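Local coordinates for protein putative alpha-L-fucosidase (Bacteroides thetaiotaomicron, PDB 4H41) that is a putative alpha-L-fucosidase with a TIM-barrel fold, probably a hydrolase acting on host glycans in carbohydrate metabolism, at residues G172-F177 / D231-V236; E225-F230 / D264-Q269. All blocks are in the same frame, centred on the assembly; numbering follows the deposited sequence.

Contact 1 of 2, residues G172-F177 / D231-V236; sequences GAIDAF and DGIHEV
Phe177 and Ile233 lie side by side and point the same way, and between them they form the tight, buried part of this contact between the start of helix 173-187 and the end of helix 219-233 with the turn after it. The CG2 methyl of Ile233 sits against Phe177 CB at 3.6 Å, near the plane of the phenyl ring and at its edge, while Ile233 CD1 runs on to Phe177 CD2 at 4.1 Å. Ile233 CG1 takes the crowded position between backbone N and carbonyl carbon (chi1 74°), which leaves CG2 anti to the carbonyl carbon and turned to the neighbouring helix. The same methyl rests on the carbonyl of Ile174, 4.0 Å from Ile174 O. Both buried side chains also reach Ile195 on strand 193-195, and Leu132 and Ile166 pack on Phe177 from loops.

At one margin of this pair, partly exposed but still close, Ile174 CA and Gly232 CA approach to 6.0 Å; with no side chain at Gly232, Ile174 CG2 can lie 3.9 Å from Gly232 CA. The other margin is looser: Val236 CG2 only touches Phe177 O, at 3.9 Å. No hydrogen bond joins the two segments, although Gly232 O is bound by Arg178, one residue further along the first helix. Apolar packing of neighbouring outer helices over the strand between them is characteristic of the TIM barrel.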
loop_
_atom_site.group_PDB
_atom_site.type_symbol
_atom_site.label_atom_id
_atom_site.label_comp_id
_atom_site.label_asym_id
_atom_site.label_seq_id
_atom_site.Cartn_x
_atom_site.Cartn_y
_atom_site.Cartn_z
ATOM N N GLY B 172 -26.727 23.195 6.231
ATOM C CA GLY B 172 -27.331 23.032 4.916
ATOM C C GLY B 172 -27.636 21.623 4.440
ATOM O O GLY B 172 -28.153 21.475 3.337
ATOM N N ALA B 173 -27.353 20.578 5.239
ATOM C CA ALA B 173 -27.553 19.190 4.773
ATOM C C ALA B 173 -29.015 18.834 4.565
ATOM O O ALA B 173 -29.353 18.229 3.543
ATOM C CB ALA B 173 -26.919 18.202 5.736
ATOM N N ILE B 174 -29.878 19.203 5.505
ATOM C CA ILE B 174 -31.298 18.845 5.397
ATOM C C ILE B 174 -31.901 19.519 4.143
ATOM O O ILE B 174 -32.545 18.863 3.329
ATOM C CB ILE B 174 -32.095 19.169 6.683
ATOM C CG1 ILE B 174 -31.700 18.219 7.820
ATOM C CG2 ILE B 174 -33.604 19.074 6.430
ATOM C CD1 ILE B 174 -32.194 18.639 9.216
ATOM N N ASP B 175 -31.579 20.784 3.940
ATOM C CA ASP B 175 -32.046 21.539 2.780
ATOM C C ASP B 175 -31.473 20.973 1.489
ATOM O O ASP B 175 -32.174 20.886 0.480
ATOM C CB ASP B 175 -31.726 23.040 2.930
ATOM C CG ASP B 175 -32.608 23.678 4.013
ATOM O OD1 ASP B 175 -33.849 23.429 4.005
ATOM O OD2 ASP B 175 -32.088 24.455 4.814
ATOM N N ALA B 176 -30.205 20.554 1.537
ATOM C CA ALA B 176 -29.546 19.996 0.355
ATOM C C ALA B 176 -30.157 18.684 -0.049
ATOM O O ALA B 176 -30.443 18.478 -1.219
ATOM C CB ALA B 176 -28.058 19.826 0.603
ATOM N N PHE B 177 -30.330 17.779 0.901
ATOM C CA PHE B 177 -30.923 16.469 0.640
ATOM C C PHE B 177 -32.352 16.621 0.145
ATOM O O PHE B 177 -32.750 15.916 -0.778
ATOM C CB PHE B 177 -30.892 15.593 1.911
ATOM C CG PHE B 177 -29.541 15.113 2.396
ATOM C CD1 PHE B 177 -28.531 14.797 1.500
ATOM C CD2 PHE B 177 -29.314 14.882 3.741
ATOM C CE1 PHE B 177 -27.291 14.352 1.953
ATOM C CE2 PHE B 177 -28.099 14.359 4.178
ATOM C CZ PHE B 177 -27.094 14.129 3.291
ATOM N N ASP B 231 -36.425 13.237 9.803
ATOM C CA ASP B 231 -37.675 14.004 9.819
ATOM C C ASP B 231 -37.737 14.968 8.635
ATOM O O ASP B 231 -38.799 15.109 8.015
ATOM C CB ASP B 231 -37.818 14.771 11.145
ATOM C CG ASP B 231 -39.153 15.487 11.264
ATOM O OD1 ASP B 231 -40.197 14.824 11.116
ATOM O OD2 ASP B 231 -39.151 16.720 11.342
ATOM N N GLY B 232 -36.617 15.612 8.320
ATOM C CA GLY B 232 -36.545 16.565 7.224
ATOM C C GLY B 232 -36.443 15.988 5.826
ATOM O O GLY B 232 -36.898 16.627 4.881
ATOM N N ILE B 233 -35.904 14.778 5.663
ATOM C CA ILE B 233 -35.622 14.260 4.304
ATOM C C ILE B 233 -36.410 13.040 3.868
ATOM O O ILE B 233 -36.315 12.689 2.688
ATOM C CB ILE B 233 -34.100 13.935 4.183
ATOM C CG1 ILE B 233 -33.676 12.635 4.945
ATOM C CG2 ILE B 233 -33.256 15.119 4.631
ATOM C CD1 ILE B 233 -32.259 12.140 4.724
ATOM N N HIS B 234 -37.102 12.342 4.762
ATOM C CA HIS B 234 -37.712 11.059 4.422
ATOM C C HIS B 234 -38.728 11.104 3.263
ATOM O O HIS B 234 -38.962 10.062 2.666
ATOM C CB HIS B 234 -38.398 10.417 5.641
ATOM C CG HIS B 234 -39.677 11.083 6.032
ATOM N ND1 HIS B 234 -40.900 10.613 5.581
ATOM C CD2 HIS B 234 -39.888 12.178 6.790
ATOM C CE1 HIS B 234 -41.815 11.431 6.089
ATOM N NE2 HIS B 234 -41.256 12.375 6.832
ATOM N N GLU B 235 -39.315 12.249 2.941
ATOM C CA GLU B 235 -40.295 12.279 1.852
ATOM C C GLU B 235 -39.636 12.148 0.492
ATOM O O GLU B 235 -40.309 11.736 -0.437
ATOM C CB GLU B 235 -41.186 13.502 1.904
ATOM C CG GLU B 235 -42.084 13.477 3.129
ATOM C CD GLU B 235 -43.178 14.532 3.206
ATOM O OE1 GLU B 235 -43.548 15.100 2.153
ATOM O OE2 GLU B 235 -43.684 14.773 4.325
ATOM N N VAL B 236 -38.345 12.451 0.374
ATOM C CA VAL B 236 -37.642 12.356 -0.906
ATOM C C VAL B 236 -36.377 11.498 -0.853
ATOM O O VAL B 236 -35.742 11.349 -1.887
ATOM C CB VAL B 236 -37.340 13.754 -1.478
ATOM C CG1 VAL B 236 -38.630 14.516 -1.801
ATOM C CG2 VAL B 236 -36.448 14.562 -0.548
#

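Contact 2 of 2, residues E225-F230 / D264-Q269; sequences EWNEIF and DKYGMQ
Asn227 OD1 accepts two hydrogen bonds from consecutive residues, Lys265 and Tyr266, which reach it from opposite faces of its amide plane. The Tyr266 OH bond is short, 2.7 Å to Asn227 OD1, and its donor stands above the carbonyl plane, 51° out of it. Lys265 NZ, at the end of an extended chain, lies 2.9 Å from Asn227 OD1 and is less tilted. Asn227 CG is anti to the backbone N (chi1 180°), which carries the amide toward both donors; its plane makes 46° with the tyrosine ring.

Nearer the barrel the contact turns apolar. Phe230 CB meets Tyr266 CD2 at 3.5 Å, and the backbone carbon of Phe230 lies over the centre of one tyrosine face; Lys265 CG covers the other face, toward the rim. Beyond the Schellman turn at Gly267, the selenium of Met268, present as selenomethionine, approaches the Phe230 ring obliquely in a Met-aromatic contact, with SE 3.6 Å from Phe230 CD1. Trp226 CE3 lies over a face of that ring.

The lysine charge probably polarises the amide, and the two bonds, sharing one oxygen, are expected to fix the rotation of the amide group.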
loop_
_atom_site.group_PDB
_atom_site.type_symbol
_atom_site.label_atom_id
_atom_site.label_comp_id
_atom_site.label_asym_id
_atom_site.label_seq_id
_atom_site.Cartn_x
_atom_site.Cartn_y
_atom_site.Cartn_z
ATOM N N GLU B 225 -29.609 13.492 16.530
ATOM C CA GLU B 225 -29.319 14.249 15.323
ATOM C C GLU B 225 -29.945 13.619 14.072
ATOM O O GLU B 225 -30.504 14.326 13.245
ATOM C CB GLU B 225 -27.807 14.432 15.137
ATOM C CG GLU B 225 -27.206 15.288 16.253
ATOM C CD GLU B 225 -25.725 15.604 16.165
ATOM O OE1 GLU B 225 -25.106 15.331 15.114
ATOM O OE2 GLU B 225 -25.157 16.085 17.174
ATOM N N TRP B 226 -29.889 12.302 13.955
ATOM C CA TRP B 226 -30.438 11.630 12.791
ATOM C C TRP B 226 -31.952 11.584 12.820
ATOM O O TRP B 226 -32.572 11.591 11.763
ATOM C CB TRP B 226 -29.797 10.261 12.610
ATOM C CG TRP B 226 -28.464 10.438 11.971
ATOM C CD1 TRP B 226 -27.254 10.566 12.594
ATOM C CD2 TRP B 226 -28.235 10.722 10.588
ATOM N NE1 TRP B 226 -26.282 10.872 11.672
ATOM C CE2 TRP B 226 -26.857 10.980 10.434
ATOM C CE3 TRP B 226 -29.068 10.769 9.458
ATOM C CZ2 TRP B 226 -26.275 11.206 9.179
ATOM C CZ3 TRP B 226 -28.497 11.011 8.220
ATOM C CH2 TRP B 226 -27.127 11.263 8.090
ATOM N N ASN B 227 -32.558 11.678 14.004
ATOM C CA ASN B 227 -34.013 11.837 14.103
ATOM C C ASN B 227 -34.422 13.126 13.398
ATOM O O ASN B 227 -35.375 13.154 12.613
ATOM C CB ASN B 227 -34.443 11.856 15.574
ATOM C CG ASN B 227 -35.899 12.022 15.747
ATOM O OD1 ASN B 227 -36.670 11.179 15.294
ATOM N ND2 ASN B 227 -36.326 13.105 16.383
ATOM N N GLU B 228 -33.652 14.202 13.616
ATOM C CA GLU B 228 -33.935 15.480 12.963
ATOM C C GLU B 228 -33.693 15.420 11.458
ATOM O O GLU B 228 -34.468 15.987 10.686
ATOM C CB GLU B 228 -33.053 16.601 13.548
ATOM C CG GLU B 228 -33.391 16.928 14.986
ATOM C CD GLU B 228 -32.737 18.185 15.530
ATOM O OE1 GLU B 228 -32.979 19.271 14.957
ATOM O OE2 GLU B 228 -32.022 18.094 16.554
ATOM N N ILE B 229 -32.620 14.764 11.039
ATOM C CA ILE B 229 -32.300 14.680 9.617
ATOM C C ILE B 229 -33.365 13.870 8.911
ATOM O O ILE B 229 -33.924 14.358 7.931
ATOM C CB ILE B 229 -30.873 14.129 9.368
ATOM C CG1 ILE B 229 -29.853 15.144 9.860
ATOM C CG2 ILE B 229 -30.655 13.827 7.900
ATOM C CD1 ILE B 229 -28.532 14.533 10.211
ATOM N N PHE B 230 -33.672 12.667 9.418
ATOM C CA PHE B 230 -34.682 11.816 8.779
ATOM C C PHE B 230 -36.061 12.478 8.759
ATOM O O PHE B 230 -36.701 12.424 7.723
ATOM C CB PHE B 230 -34.739 10.446 9.383
ATOM C CG PHE B 230 -33.510 9.598 9.162
ATOM C CD1 PHE B 230 -32.760 9.697 7.989
ATOM C CD2 PHE B 230 -33.082 8.726 10.129
ATOM C CE1 PHE B 230 -31.630 8.899 7.802
ATOM C CE2 PHE B 230 -31.933 7.963 9.948
ATOM C CZ PHE B 230 -31.248 8.022 8.769
ATOM N N ASP B 264 -37.626 2.934 10.649
ATOM C CA ASP B 264 -39.023 2.534 10.855
ATOM C C ASP B 264 -39.922 3.720 11.212
ATOM O O ASP B 264 -41.035 3.816 10.703
ATOM C CB ASP B 264 -39.125 1.472 11.932
ATOM C CG ASP B 264 -38.604 0.115 11.491
ATOM O OD1 ASP B 264 -38.276 -0.045 10.271
ATOM O OD2 ASP B 264 -38.468 -0.764 12.352
ATOM N N LYS B 265 -39.423 4.626 12.057
ATOM C CA LYS B 265 -40.180 5.812 12.461
ATOM C C LYS B 265 -40.534 6.693 11.269
ATOM O O LYS B 265 -41.609 7.276 11.235
ATOM C CB LYS B 265 -39.353 6.612 13.469
ATOM C CG LYS B 265 -40.063 7.837 14.016
ATOM C CD LYS B 265 -39.254 8.401 15.158
ATOM C CE LYS B 265 -39.873 9.656 15.713
ATOM N NZ LYS B 265 -38.963 10.254 16.732
ATOM N N TYR B 266 -39.638 6.791 10.301
ATOM C CA TYR B 266 -39.822 7.656 9.131
ATOM C C TYR B 266 -40.124 6.925 7.838
ATOM O O TYR B 266 -40.228 7.577 6.795
ATOM C CB TYR B 266 -38.589 8.534 8.977
ATOM C CG TYR B 266 -38.487 9.510 10.122
ATOM C CD1 TYR B 266 -39.414 10.540 10.267
ATOM C CD2 TYR B 266 -37.572 9.318 11.141
ATOM C CE1 TYR B 266 -39.393 11.384 11.373
ATOM C CE2 TYR B 266 -37.538 10.164 12.249
ATOM C CZ TYR B 266 -38.424 11.218 12.343
ATOM O OH TYR B 266 -38.433 12.033 13.445
ATOM N N GLY B 267 -40.458 5.641 7.931
ATOM C CA GLY B 267 -40.854 4.855 6.777
ATOM C C GLY B 267 -39.802 4.720 5.703
ATOM O O GLY B 267 -40.135 4.632 4.526
HETATM N N MSE B 268 -38.532 4.638 6.082
HETATM C CA MSE B 268 -37.464 4.496 5.118
HETATM C C MSE B 268 -36.945 3.094 5.143
HETATM O O MSE B 268 -37.041 2.428 6.177
HETATM C CB MSE B 268 -36.320 5.456 5.455
HETATM C CG MSE B 268 -36.723 6.924 5.389
HETATM SE SE MSE B 268 -35.338 8.073 6.104
HETATM C CE MSE B 268 -33.965 7.719 4.865
ATOM N N GLN B 269 -36.322 2.668 4.048
ATOM C CA GLN B 269 -35.630 1.369 4.013
ATOM C C GLN B 269 -34.336 1.513 4.761
ATOM O O GLN B 269 -33.719 2.598 4.763
ATOM C CB GLN B 269 -35.372 0.894 2.567
ATOM C CG GLN B 269 -36.662 0.459 1.856
ATOM C CD GLN B 269 -36.455 -0.275 0.535
ATOM O OE1 GLN B 269 -35.342 -0.682 0.177
ATOM N NE2 GLN B 269 -37.564 -0.614 -0.153
#

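In the fold
From the N terminus, the chain first enters contact 1 at the start of helix 173-187, passes strand 193-195, and reaches helix 219-233, where 225-230 opens contact 2. Only then does 231-236 close contact 1, a loop of 53 intervening residues. After strand 239-243 and helix 252-266, 264-269 closes contact 2 over 33 residues. The two loops therefore cross, sharing helix 219-233, which is held between helix 173-187 and helix 252-266. The contacts, with centres about 10 Å apart, also touch directly: Ile174 packs on Glu228, and Asp231 on Tyr266. Together they join three successive outer helices of the eight-stranded parallel barrel.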